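Local coordinates for hemolysin activator protein CdiB (Acinetobacter baumannii ACICU, PDB 6WIL), which probably secretes and activates a partner CdiA-type toxin across the outer membrane as a TpsB (two-partner secretion) transporter of the Omp85 superfamily, at residues Ser418-Thr424 with Tyr436-Gly442; Asn492-Ala498 with Ser519-Thr525; Tyr526-Tyr531 with Ser555-Ser559. Numbering follows the deposited sequence.

Contact 1: Ser418-Thr424 with Tyr436-Gly442. With C8E ((hydroxyethyloxy)tri(ethyloxy)octane), chain D.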
loop_
_atom_site.group_PDB
_atom_site.type_symbol
_atom_site.label_atom_id
_atom_site.label_comp_id
_atom_site.label_asym_id
_atom_site.label_seq_id
_atom_site.Cartn_x
_atom_site.Cartn_y
_atom_site.Cartn_z
ATOM N N SER A 418 -15.638 2.841 1.331
ATOM C CA SER A 418 -14.625 3.351 0.422
ATOM C C SER A 418 -13.825 2.188 -0.140
ATOM O O SER A 418 -13.602 1.180 0.536
ATOM C CB SER A 418 -13.691 4.345 1.118
ATOM O OG SER A 418 -14.375 5.546 1.421
ATOM N N ALA A 419 -13.399 2.337 -1.389
ATOM C CA ALA A 419 -12.659 1.280 -2.056
ATOM C C ALA A 419 -11.629 1.898 -2.986
ATOM O O ALA A 419 -11.785 3.032 -3.451
ATOM C CB ALA A 419 -13.592 0.344 -2.826
ATOM N N ASP A 420 -10.573 1.134 -3.250
ATOM C CA ASP A 420 -9.456 1.592 -4.057
ATOM C C ASP A 420 -8.899 0.421 -4.843
ATOM O O ASP A 420 -8.881 -0.714 -4.366
ATOM C CB ASP A 420 -8.352 2.200 -3.192
ATOM C CG ASP A 420 -8.661 3.612 -2.783
ATOM O OD1 ASP A 420 -8.685 4.475 -3.680
ATOM O OD2 ASP A 420 -8.903 3.851 -1.580
ATOM N N LEU A 421 -8.439 0.712 -6.054
ATOM C CA LEU A 421 -7.821 -0.312 -6.883
ATOM C C LEU A 421 -6.799 0.349 -7.789
ATOM O O LEU A 421 -7.088 1.378 -8.405
ATOM C CB LEU A 421 -8.870 -1.060 -7.708
ATOM C CG LEU A 421 -8.423 -2.401 -8.282
ATOM C CD1 LEU A 421 -9.590 -3.371 -8.289
ATOM C CD2 LEU A 421 -7.863 -2.229 -9.685
ATOM N N ARG A 422 -5.608 -0.239 -7.860
ATOM C CA ARG A 422 -4.568 0.242 -8.755
ATOM C C ARG A 422 -3.928 -0.943 -9.459
ATOM O O ARG A 422 -3.765 -2.014 -8.867
ATOM C CB ARG A 422 -3.505 1.053 -8.004
ATOM C CG ARG A 422 -4.032 2.340 -7.387
ATOM C CD ARG A 422 -2.897 3.201 -6.869
ATOM N NE ARG A 422 -2.074 2.482 -5.900
ATOM C CZ ARG A 422 -0.934 2.945 -5.396
ATOM N NH1 ARG A 422 -0.473 4.130 -5.772
ATOM N NH2 ARG A 422 -0.253 2.219 -4.519
ATOM N N TYR A 423 -3.574 -0.745 -10.727
ATOM C CA TYR A 423 -2.940 -1.788 -11.523
ATOM C C TYR A 423 -1.860 -1.171 -12.399
ATOM O O TYR A 423 -2.085 -0.135 -13.033
ATOM C CB TYR A 423 -3.967 -2.528 -12.387
ATOM C CG TYR A 423 -3.380 -3.630 -13.239
ATOM C CD1 TYR A 423 -3.011 -4.846 -12.679
ATOM C CD2 TYR A 423 -3.207 -3.460 -14.606
ATOM C CE1 TYR A 423 -2.481 -5.856 -13.454
ATOM C CE2 TYR A 423 -2.675 -4.468 -15.391
ATOM C CZ TYR A 423 -2.315 -5.662 -14.809
ATOM O OH TYR A 423 -1.786 -6.672 -15.579
ATOM N N THR A 424 -0.695 -1.816 -12.434
ATOM C CA THR A 424 0.447 -1.366 -13.213
ATOM C C THR A 424 1.074 -2.566 -13.902
ATOM O O THR A 424 1.227 -3.627 -13.291
ATOM C CB THR A 424 1.492 -0.668 -12.322
ATOM O OG1 THR A 424 1.052 0.656 -12.012
ATOM C CG2 THR A 424 2.846 -0.596 -13.008
ATOM N N TYR A 436 1.417 0.664 -18.484
ATOM C CA TYR A 436 -0.008 0.946 -18.383
ATOM C C TYR A 436 -0.389 1.087 -16.918
ATOM O O TYR A 436 0.035 0.289 -16.077
ATOM C CB TYR A 436 -0.852 -0.152 -19.038
ATOM C CG TYR A 436 -2.326 -0.054 -18.712
ATOM C CD1 TYR A 436 -3.152 0.828 -19.393
ATOM C CD2 TYR A 436 -2.888 -0.842 -17.716
ATOM C CE1 TYR A 436 -4.498 0.920 -19.092
ATOM C CE2 TYR A 436 -4.230 -0.757 -17.409
ATOM C CZ TYR A 436 -5.031 0.123 -18.100
ATOM O OH TYR A 436 -6.368 0.207 -17.795
ATOM N N ARG A 437 -1.205 2.095 -16.620
ATOM C CA ARG A 437 -1.568 2.412 -15.247
ATOM C C ARG A 437 -3.062 2.673 -15.144
ATOM O O ARG A 437 -3.606 3.477 -15.907
ATOM C CB ARG A 437 -0.795 3.636 -14.750
ATOM C CG ARG A 437 -1.167 4.061 -13.350
ATOM C CD ARG A 437 -0.264 3.408 -12.332
ATOM N NE ARG A 437 -0.589 3.818 -10.972
ATOM C CZ ARG A 437 -0.275 5.000 -10.456
ATOM N NH1 ARG A 437 -0.611 5.289 -9.208
ATOM N NH2 ARG A 437 0.362 5.902 -11.191
ATOM N N LEU A 438 -3.716 2.007 -14.191
ATOM C CA LEU A 438 -5.126 2.233 -13.901
ATOM C C LEU A 438 -5.298 2.530 -12.419
ATOM O O LEU A 438 -4.845 1.756 -11.571
ATOM C CB LEU A 438 -5.984 1.024 -14.296
ATOM C CG LEU A 438 -7.478 1.096 -13.954
ATOM C CD1 LEU A 438 -8.320 0.591 -15.116
ATOM C CD2 LEU A 438 -7.800 0.302 -12.691
ATOM N N ASN A 439 -5.957 3.649 -12.117
ATOM C CA ASN A 439 -6.319 4.029 -10.757
ATOM C C ASN A 439 -7.835 4.081 -10.648
ATOM O O ASN A 439 -8.495 4.742 -11.455
ATOM C CB ASN A 439 -5.725 5.389 -10.382
ATOM C CG ASN A 439 -4.217 5.403 -10.448
ATOM O OD1 ASN A 439 -3.562 4.418 -10.113
ATOM N ND2 ASN A 439 -3.655 6.525 -10.887
ATOM N N TRP A 440 -8.382 3.396 -9.647
ATOM C CA TRP A 440 -9.820 3.364 -9.422
ATOM C C TRP A 440 -10.119 3.619 -7.954
ATOM O O TRP A 440 -9.520 2.991 -7.075
ATOM C CB TRP A 440 -10.422 2.025 -9.847
ATOM C CG TRP A 440 -11.889 1.930 -9.566
ATOM C CD1 TRP A 440 -12.908 2.304 -10.395
ATOM C CD2 TRP A 440 -12.506 1.434 -8.372
ATOM N NE1 TRP A 440 -14.120 2.066 -9.791
ATOM C CE2 TRP A 440 -13.900 1.531 -8.550
ATOM C CE3 TRP A 440 -12.014 0.913 -7.171
ATOM C CZ2 TRP A 440 -14.807 1.129 -7.572
ATOM C CZ3 TRP A 440 -12.917 0.514 -6.204
ATOM C CH2 TRP A 440 -14.297 0.624 -6.409
ATOM N N ARG A 441 -11.054 4.527 -7.696
ATOM C CA ARG A 441 -11.518 4.826 -6.350
ATOM C C ARG A 441 -13.035 4.921 -6.367
ATOM O O ARG A 441 -13.615 5.482 -7.300
ATOM C CB ARG A 441 -10.901 6.129 -5.828
ATOM C CG ARG A 441 -11.481 6.613 -4.515
ATOM C CD ARG A 441 -10.477 7.455 -3.751
ATOM N NE ARG A 441 -9.259 6.706 -3.455
ATOM C CZ ARG A 441 -8.255 7.175 -2.721
ATOM N NH1 ARG A 441 -7.182 6.428 -2.498
ATOM N NH2 ARG A 441 -8.331 8.390 -2.204
ATOM N N GLY A 442 -13.672 4.369 -5.346
ATOM C CA GLY A 442 -15.120 4.327 -5.294
ATOM C C GLY A 442 -15.630 4.564 -3.890
ATOM O O GLY A 442 -14.981 4.219 -2.900
HETATM C C1 C8E D . -18.774 -3.377 -0.391
HETATM C C2 C8E D . -18.648 -1.928 -0.860
HETATM C C3 C8E D . -17.193 -1.615 -1.204
HETATM C C4 C8E D . -17.090 -0.183 -1.725
HETATM C C5 C8E D . -17.748 -0.089 -3.099
HETATM C C6 C8E D . -17.825 1.378 -3.512
HETATM C C7 C8E D . -17.736 1.479 -5.032
HETATM C C8 C8E D . -19.141 1.515 -5.628
HETATM O O9 C8E D . -19.297 2.718 -6.325
HETATM C C10 C8E D . -20.556 2.898 -6.908
HETATM C C11 C8E D . -20.687 4.341 -7.391
HETATM O O12 C8E D . -21.207 4.356 -8.691
HETATM C C13 C8E D . -21.599 5.625 -9.137
HETATM C C14 C8E D . -22.181 5.519 -10.547
HETATM O O15 C8E D . -21.665 4.393 -11.201
HETATM C C16 C8E D . -22.047 4.292 -12.544
HETATM C C17 C8E D . -21.075 3.384 -13.303
HETATM O O18 C8E D . -21.178 2.067 -12.838
HETATM C C19 C8E D . -20.574 1.119 -13.674
HETATM C C20 C8E D . -19.493 0.355 -12.907
HETATM O O21 C8E D . -20.045 -0.236 -11.762
#

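Contact 2: Asn492-Ala498 with Ser519-Thr525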
loop_
_atom_site.group_PDB
_atom_site.type_symbol
_atom_site.label_atom_id
_atom_site.label_comp_id
_atom_site.label_asym_id
_atom_site.label_seq_id
_atom_site.Cartn_x
_atom_site.Cartn_y
_atom_site.Cartn_z
ATOM N N ASN A 492 15.864 8.918 -19.406
ATOM C CA ASN A 492 15.181 9.388 -18.196
ATOM C C ASN A 492 13.994 10.296 -18.512
ATOM O O ASN A 492 13.687 11.222 -17.758
ATOM C CB ASN A 492 16.159 10.090 -17.251
ATOM C CG ASN A 492 17.042 9.114 -16.506
ATOM O OD1 ASN A 492 16.554 8.218 -15.816
ATOM N ND2 ASN A 492 18.352 9.273 -16.652
ATOM N N THR A 493 13.311 10.025 -19.620
ATOM C CA THR A 493 12.156 10.798 -20.049
ATOM C C THR A 493 11.075 9.842 -20.525
ATOM O O THR A 493 11.355 8.708 -20.918
ATOM C CB THR A 493 12.518 11.774 -21.177
ATOM O OG1 THR A 493 13.838 12.286 -20.961
ATOM C CG2 THR A 493 11.536 12.934 -21.224
ATOM N N GLN A 494 9.828 10.309 -20.491
ATOM C CA GLN A 494 8.729 9.495 -20.984
ATOM C C GLN A 494 7.539 10.382 -21.324
ATOM O O GLN A 494 7.257 11.354 -20.617
ATOM C CB GLN A 494 8.327 8.416 -19.964
ATOM C CG GLN A 494 8.067 8.916 -18.554
ATOM C CD GLN A 494 7.474 7.841 -17.655
ATOM O OE1 GLN A 494 6.501 8.082 -16.937
ATOM N NE2 GLN A 494 8.056 6.647 -17.695
ATOM N N PHE A 495 6.866 10.050 -22.425
ATOM C CA PHE A 495 5.598 10.660 -22.794
ATOM C C PHE A 495 4.453 9.831 -22.229
ATOM O O PHE A 495 4.585 8.622 -22.029
ATOM C CB PHE A 495 5.448 10.756 -24.314
ATOM C CG PHE A 495 6.631 11.361 -25.010
ATOM C CD1 PHE A 495 6.903 12.714 -24.893
ATOM C CD2 PHE A 495 7.463 10.581 -25.798
ATOM C CE1 PHE A 495 7.989 13.275 -25.535
ATOM C CE2 PHE A 495 8.550 11.137 -26.446
ATOM C CZ PHE A 495 8.813 12.487 -26.314
ATOM N N TYR A 496 3.322 10.485 -21.977
ATOM C CA TYR A 496 2.162 9.760 -21.481
ATOM C C TYR A 496 0.886 10.400 -22.002
ATOM O O TYR A 496 0.815 11.617 -22.200
ATOM C CB TYR A 496 2.135 9.693 -19.946
ATOM C CG TYR A 496 1.856 11.006 -19.241
ATOM C CD1 TYR A 496 0.556 11.395 -18.933
ATOM C CD2 TYR A 496 2.895 11.843 -18.855
ATOM C CE1 TYR A 496 0.302 12.590 -18.279
ATOM C CE2 TYR A 496 2.649 13.038 -18.202
ATOM C CZ TYR A 496 1.354 13.406 -17.916
ATOM O OH TYR A 496 1.119 14.593 -17.264
HETATM N N MSE A 497 -0.117 9.559 -22.233
HETATM C CA MSE A 497 -1.462 10.017 -22.557
HETATM C C MSE A 497 -2.427 9.371 -21.571
HETATM O O MSE A 497 -2.261 8.205 -21.211
HETATM C CB MSE A 497 -1.840 9.667 -23.997
HETATM C CG MSE A 497 -2.893 10.583 -24.605
HETATM SE SE MSE A 497 -4.192 9.641 -25.719
HETATM C CE MSE A 497 -2.972 8.601 -26.827
ATOM N N ALA A 498 -3.428 10.120 -21.121
ATOM C CA ALA A 498 -4.325 9.640 -20.083
ATOM C C ALA A 498 -5.774 9.898 -20.468
ATOM O O ALA A 498 -6.096 10.892 -21.124
ATOM C CB ALA A 498 -4.019 10.301 -18.732
ATOM N N SER A 519 -9.280 13.975 -21.109
ATOM C CA SER A 519 -8.088 13.360 -21.670
ATOM C C SER A 519 -6.902 14.289 -21.463
ATOM O O SER A 519 -7.050 15.513 -21.439
ATOM C CB SER A 519 -8.259 13.038 -23.160
ATOM O OG SER A 519 -7.216 12.192 -23.614
ATOM N N VAL A 520 -5.723 13.691 -21.317
ATOM C CA VAL A 520 -4.504 14.418 -20.981
ATOM C C VAL A 520 -3.349 13.852 -21.795
ATOM O O VAL A 520 -3.236 12.634 -21.970
ATOM C CB VAL A 520 -4.210 14.338 -19.466
ATOM C CG1 VAL A 520 -2.730 14.538 -19.179
ATOM C CG2 VAL A 520 -5.031 15.371 -18.720
ATOM N N LEU A 521 -2.500 14.742 -22.306
ATOM C CA LEU A 521 -1.264 14.371 -22.984
ATOM C C LEU A 521 -0.129 15.197 -22.398
ATOM O O LEU A 521 -0.248 16.422 -22.283
ATOM C CB LEU A 521 -1.372 14.602 -24.496
ATOM C CG LEU A 521 -0.162 14.211 -25.348
ATOM C CD1 LEU A 521 0.017 12.701 -25.382
ATOM C CD2 LEU A 521 -0.289 14.776 -26.753
ATOM N N GLY A 522 0.961 14.536 -22.020
ATOM C CA GLY A 522 2.047 15.245 -21.386
ATOM C C GLY A 522 3.340 14.459 -21.388
ATOM O O GLY A 522 3.451 13.406 -22.018
ATOM N N LEU A 523 4.324 14.993 -20.661
ATOM C CA LEU A 523 5.647 14.390 -20.581
ATOM C C LEU A 523 6.219 14.602 -19.185
ATOM O O LEU A 523 5.814 15.510 -18.456
ATOM C CB LEU A 523 6.603 14.972 -21.631
ATOM C CG LEU A 523 7.174 16.367 -21.355
ATOM C CD1 LEU A 523 8.369 16.627 -22.255
ATOM C CD2 LEU A 523 6.124 17.459 -21.536
ATOM N N ARG A 524 7.175 13.745 -18.827
ATOM C CA ARG A 524 7.860 13.798 -17.543
ATOM C C ARG A 524 9.337 13.502 -17.757
ATOM O O ARG A 524 9.698 12.672 -18.593
ATOM C CB ARG A 524 7.287 12.785 -16.542
ATOM C CG ARG A 524 5.781 12.838 -16.359
ATOM C CD ARG A 524 5.268 11.490 -15.888
ATOM N NE ARG A 524 3.840 11.508 -15.592
ATOM C CZ ARG A 524 3.063 10.432 -15.624
ATOM N NH1 ARG A 524 3.572 9.252 -15.954
ATOM N NH2 ARG A 524 1.772 10.538 -15.338
ATOM N N THR A 525 10.192 14.173 -16.984
ATOM C CA THR A 525 11.631 13.980 -17.124
ATOM C C THR A 525 12.329 14.222 -15.792
ATOM O O THR A 525 11.853 14.993 -14.952
ATOM C CB THR A 525 12.217 14.898 -18.208
ATOM O OG1 THR A 525 13.618 14.636 -18.355
ATOM C CG2 THR A 525 12.008 16.363 -17.850
#

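Contact 3: Tyr526-Tyr531 with Ser555-Ser559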
loop_
_atom_site.group_PDB
_atom_site.type_symbol
_atom_site.label_atom_id
_atom_site.label_comp_id
_atom_site.label_asym_id
_atom_site.label_seq_id
_atom_site.Cartn_x
_atom_site.Cartn_y
_atom_site.Cartn_z
ATOM N N TYR A 526 13.465 13.549 -15.610
ATOM C CA TYR A 526 14.270 13.640 -14.397
ATOM C C TYR A 526 15.699 13.990 -14.791
ATOM O O TYR A 526 16.361 13.216 -15.490
ATOM C CB TYR A 526 14.229 12.325 -13.614
ATOM C CG TYR A 526 14.866 12.381 -12.238
ATOM C CD1 TYR A 526 16.228 12.161 -12.071
ATOM C CD2 TYR A 526 14.101 12.639 -11.104
ATOM C CE1 TYR A 526 16.813 12.208 -10.816
ATOM C CE2 TYR A 526 14.677 12.686 -9.844
ATOM C CZ TYR A 526 16.033 12.469 -9.708
ATOM O OH TYR A 526 16.613 12.513 -8.459
ATOM N N GLN A 527 16.175 15.152 -14.348
ATOM C CA GLN A 527 17.519 15.626 -14.684
ATOM C C GLN A 527 18.288 15.868 -13.387
ATOM O O GLN A 527 18.307 16.992 -12.875
ATOM C CB GLN A 527 17.473 16.899 -15.538
ATOM C CG GLN A 527 16.482 16.865 -16.706
ATOM C CD GLN A 527 17.015 16.163 -17.950
ATOM O OE1 GLN A 527 18.137 15.651 -17.970
ATOM N NE2 GLN A 527 16.198 16.133 -18.993
ATOM N N ASN A 528 18.914 14.812 -12.864
ATOM C CA ASN A 528 19.863 14.937 -11.760
ATOM C C ASN A 528 19.245 15.687 -10.577
ATOM O O ASN A 528 19.633 16.802 -10.246
ATOM C CB ASN A 528 21.152 15.605 -12.253
ATOM C CG ASN A 528 21.776 14.862 -13.423
ATOM O OD1 ASN A 528 21.089 14.234 -14.227
ATOM N ND2 ASN A 528 23.103 14.916 -13.505
ATOM N N SER A 529 18.257 15.032 -9.955
ATOM C CA SER A 529 17.495 15.536 -8.809
ATOM C C SER A 529 16.542 16.665 -9.216
ATOM O O SER A 529 16.159 17.493 -8.398
ATOM C CB SER A 529 18.393 16.000 -7.666
ATOM O OG SER A 529 18.932 17.286 -7.913
ATOM N N PHE A 530 16.134 16.717 -10.483
ATOM C CA PHE A 530 15.099 17.671 -10.894
ATOM C C PHE A 530 14.041 16.954 -11.719
ATOM O O PHE A 530 14.366 16.265 -12.692
ATOM C CB PHE A 530 15.684 18.846 -11.689
ATOM C CG PHE A 530 15.969 20.096 -10.860
ATOM C CD1 PHE A 530 14.961 20.783 -10.194
ATOM C CD2 PHE A 530 17.261 20.607 -10.797
ATOM C CE1 PHE A 530 15.237 21.957 -9.466
ATOM C CE2 PHE A 530 17.546 21.766 -10.063
ATOM C CZ PHE A 530 16.539 22.444 -9.400
ATOM N N TYR A 531 12.784 17.112 -11.315
ATOM C CA TYR A 531 11.674 16.386 -11.918
ATOM C C TYR A 531 10.643 17.354 -12.472
ATOM O O TYR A 531 10.159 18.230 -11.752
ATOM C CB TYR A 531 11.020 15.441 -10.912
ATOM C CG TYR A 531 9.872 14.679 -11.491
ATOM C CD1 TYR A 531 10.070 13.769 -12.518
ATOM C CD2 TYR A 531 8.582 14.874 -11.019
ATOM C CE1 TYR A 531 9.010 13.066 -13.061
ATOM C CE2 TYR A 531 7.520 14.177 -11.552
ATOM C CZ TYR A 531 7.738 13.274 -12.573
ATOM O OH TYR A 531 6.678 12.576 -13.108
ATOM N N SER A 555 4.478 20.953 -13.312
ATOM C CA SER A 555 4.964 20.573 -11.993
ATOM C C SER A 555 6.481 20.469 -12.021
ATOM O O SER A 555 7.052 19.870 -12.937
ATOM C CB SER A 555 4.352 19.248 -11.536
ATOM O OG SER A 555 2.948 19.362 -11.393
ATOM N N ILE A 556 7.128 21.057 -11.018
ATOM C CA ILE A 556 8.576 21.010 -10.864
ATOM C C ILE A 556 8.883 20.610 -9.428
ATOM O O ILE A 556 8.361 21.219 -8.491
ATOM C CB ILE A 556 9.229 22.366 -11.192
ATOM C CG1 ILE A 556 9.236 22.619 -12.701
ATOM C CG2 ILE A 556 10.642 22.420 -10.643
ATOM C CD1 ILE A 556 10.312 21.853 -13.431
ATOM N N ASN A 557 9.725 19.593 -9.254
ATOM C CA ASN A 557 10.150 19.160 -7.930
ATOM C C ASN A 557 11.671 19.045 -7.882
ATOM O O ASN A 557 12.322 18.773 -8.890
ATOM C CB ASN A 557 9.492 17.827 -7.549
ATOM C CG ASN A 557 9.820 17.400 -6.137
ATOM O OD1 ASN A 557 10.818 16.721 -5.901
ATOM N ND2 ASN A 557 8.983 17.798 -5.185
ATOM N N LEU A 558 12.237 19.285 -6.699
ATOM C CA LEU A 558 13.671 19.127 -6.439
ATOM C C LEU A 558 13.851 18.366 -5.139
ATOM O O LEU A 558 13.412 18.836 -4.086
ATOM C CB LEU A 558 14.389 20.491 -6.369
ATOM C CG LEU A 558 15.812 20.665 -5.792
ATOM C CD1 LEU A 558 16.945 19.966 -6.599
ATOM C CD2 LEU A 558 16.076 22.199 -5.454
ATOM N N SER A 559 14.484 17.199 -5.212
ATOM C CA SER A 559 14.809 16.416 -4.029
ATOM C C SER A 559 16.310 16.466 -3.780
ATOM O O SER A 559 17.100 16.466 -4.726
ATOM C CB SER A 559 14.343 14.962 -4.175
ATOM O OG SER A 559 14.902 14.365 -5.334
#

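Contact 1: Ser418-Thr424 with Tyr436-Gly442
Residues 418-424 and 436-442 run antiparallel, their axes 4.7 Å apart at closest and directions 174° apart. Hydrogen-bonded pairs A419-G442, L421-W440 and Y423-L438 each form two backbone bonds, from A419 N to G442 O (2.9 Å) through L438 N to Y423 O (2.9 Å). The outward face of the barrel wall is apolar: L421 CD2 meets L438 CD2 at 3.9 Å, and A419 CB lies 3.4 Å from W440 CZ3, at the indole edge. A CB on G442 would collide with that indole. Detergent C8E continues this surface, its C4 3.7 Å from A419 CB, as expected of a membrane-facing belt. The opposite face is polar and largely charged. D420 salt-bridges R441, although the OD1 position is uncertain, while R422 NH1 and R437 NH1 approach to 3.6 Å; R422 is balanced by D377 and D27. The hairpin lies between strands 374-386 and 476-487, where Q478 binds W440 NE1 and Q482 binds Y436 OH, and helix 8-27 lies against the lumenal side at R422 and R441.

Contact 2: Asn492-Ala498 with Ser519-Thr525
Y496 lies at the centre of this antiparallel pairing, its ring reaching across to segment 519-525. With chi1 at 70° (p), the ring lies over G522, whose CA sits 4.2 Å from the ring centroid in a CH-pi contact; a CB on G522 would clash with Y496 OH. A tyrosine folded over a glycine on the adjacent strand is the arrangement known as aromatic rescue of glycine in beta-sheets. Y496 CE1 also touches V520 CG1 at 3.7 Å, and A498 CB lies 4.1 Å from V520 CB. The other side of the sheet carries surface residues, with F495 CD1 4.0 Å from L523 CB and M497 CG 3.7 Å from L521 CD1. R524 covers the other face of the Y496 ring: its guanidinium stacks flat, planes at 19°, with CZ 3.7 Å from the Y496 centroid, a cation-pi pair. A weak bond of 3.3 Å from R524 NH1 to Q494 OE1 extends the cluster. Backbone bonds tie Q494-R524, Y496-G522 and A498-V520, and S519 OG adds a further bond to A498 O (3.0 Å), an acceptor that V520 N already uses. Beyond the pair, E483 of strand 476-487 salt-bridges R524, while D533 of strand 530-541 accepts from Y496 OH, so polar groups from both flanking strands of the barrel converge on this lumenal cluster.

Contact 3: Tyr526-Tyr531 with Ser555-Ser559
F530 has chi1 at -96°, between the m and t wells, a setting that brings its ring over to segment 555-559. L558 (chi1 t, chi2 p) offers CD1 to the ring face, 3.8 Å from the centroid and 13° off the normal, in a CH-pi contact, while F530 CE1 packs on L558 CB at 3.5 Å. On the other face Y531 and N557 are both t; Y531 CB and N557 CB lie 4.4 Å apart, and the end of the tyrosine leads away from the partner segment. Y531 and N557 make a hydrogen-bonded antiparallel pair: Y531 N to N557 O, 3.0 Å, and N557 N to Y531 O, 2.9 Å. S529 adopts the p rotamer, and its OG donates a very short 2.5 Å bond to N528 O; S529 CB comes within 3.2 Å of S559 O. N528 (54/68) and S529 (72/25), both with positive phi, form a tight turn close to type I' that leads into strand 530-541, with Q527 N bonded to F530 O at 2.7 Å and a weak return bond from F530 N to Q527 O at 3.2 Å. Strand 550-559, which holds 555-559, is the last of the barrel, and its far edge pairs with the first, 217-228: I556 and L558 bond V223 and L221 through the backbone, and N557 ND2 and S555 OG reach S222 and D224, closing the barrel.

All three contacts are hairpin pairings within one closed 16-stranded antiparallel barrel, met in series along the chain. Contacts 2 and 3 are immediate neighbours, centres about 15 Å apart: strand 515-526 turns directly into 530-541, N492 O lies 3.2 Å from Y526 N in a probable hydrogen bond, and R524 CD packs 3.3 Å from Y531 OH. Contact 1 stands further round the wall, centres about 19 Å from contact 2 and 26 Å from contact 3. Its nearest atoms are about 6 Å from those of contact 2; strand 476-487 bridges the gap, its Q482 bonding Y436 and its E483 pairing with R524. Bound C8E touches contact 1, at the barrel's outer surface.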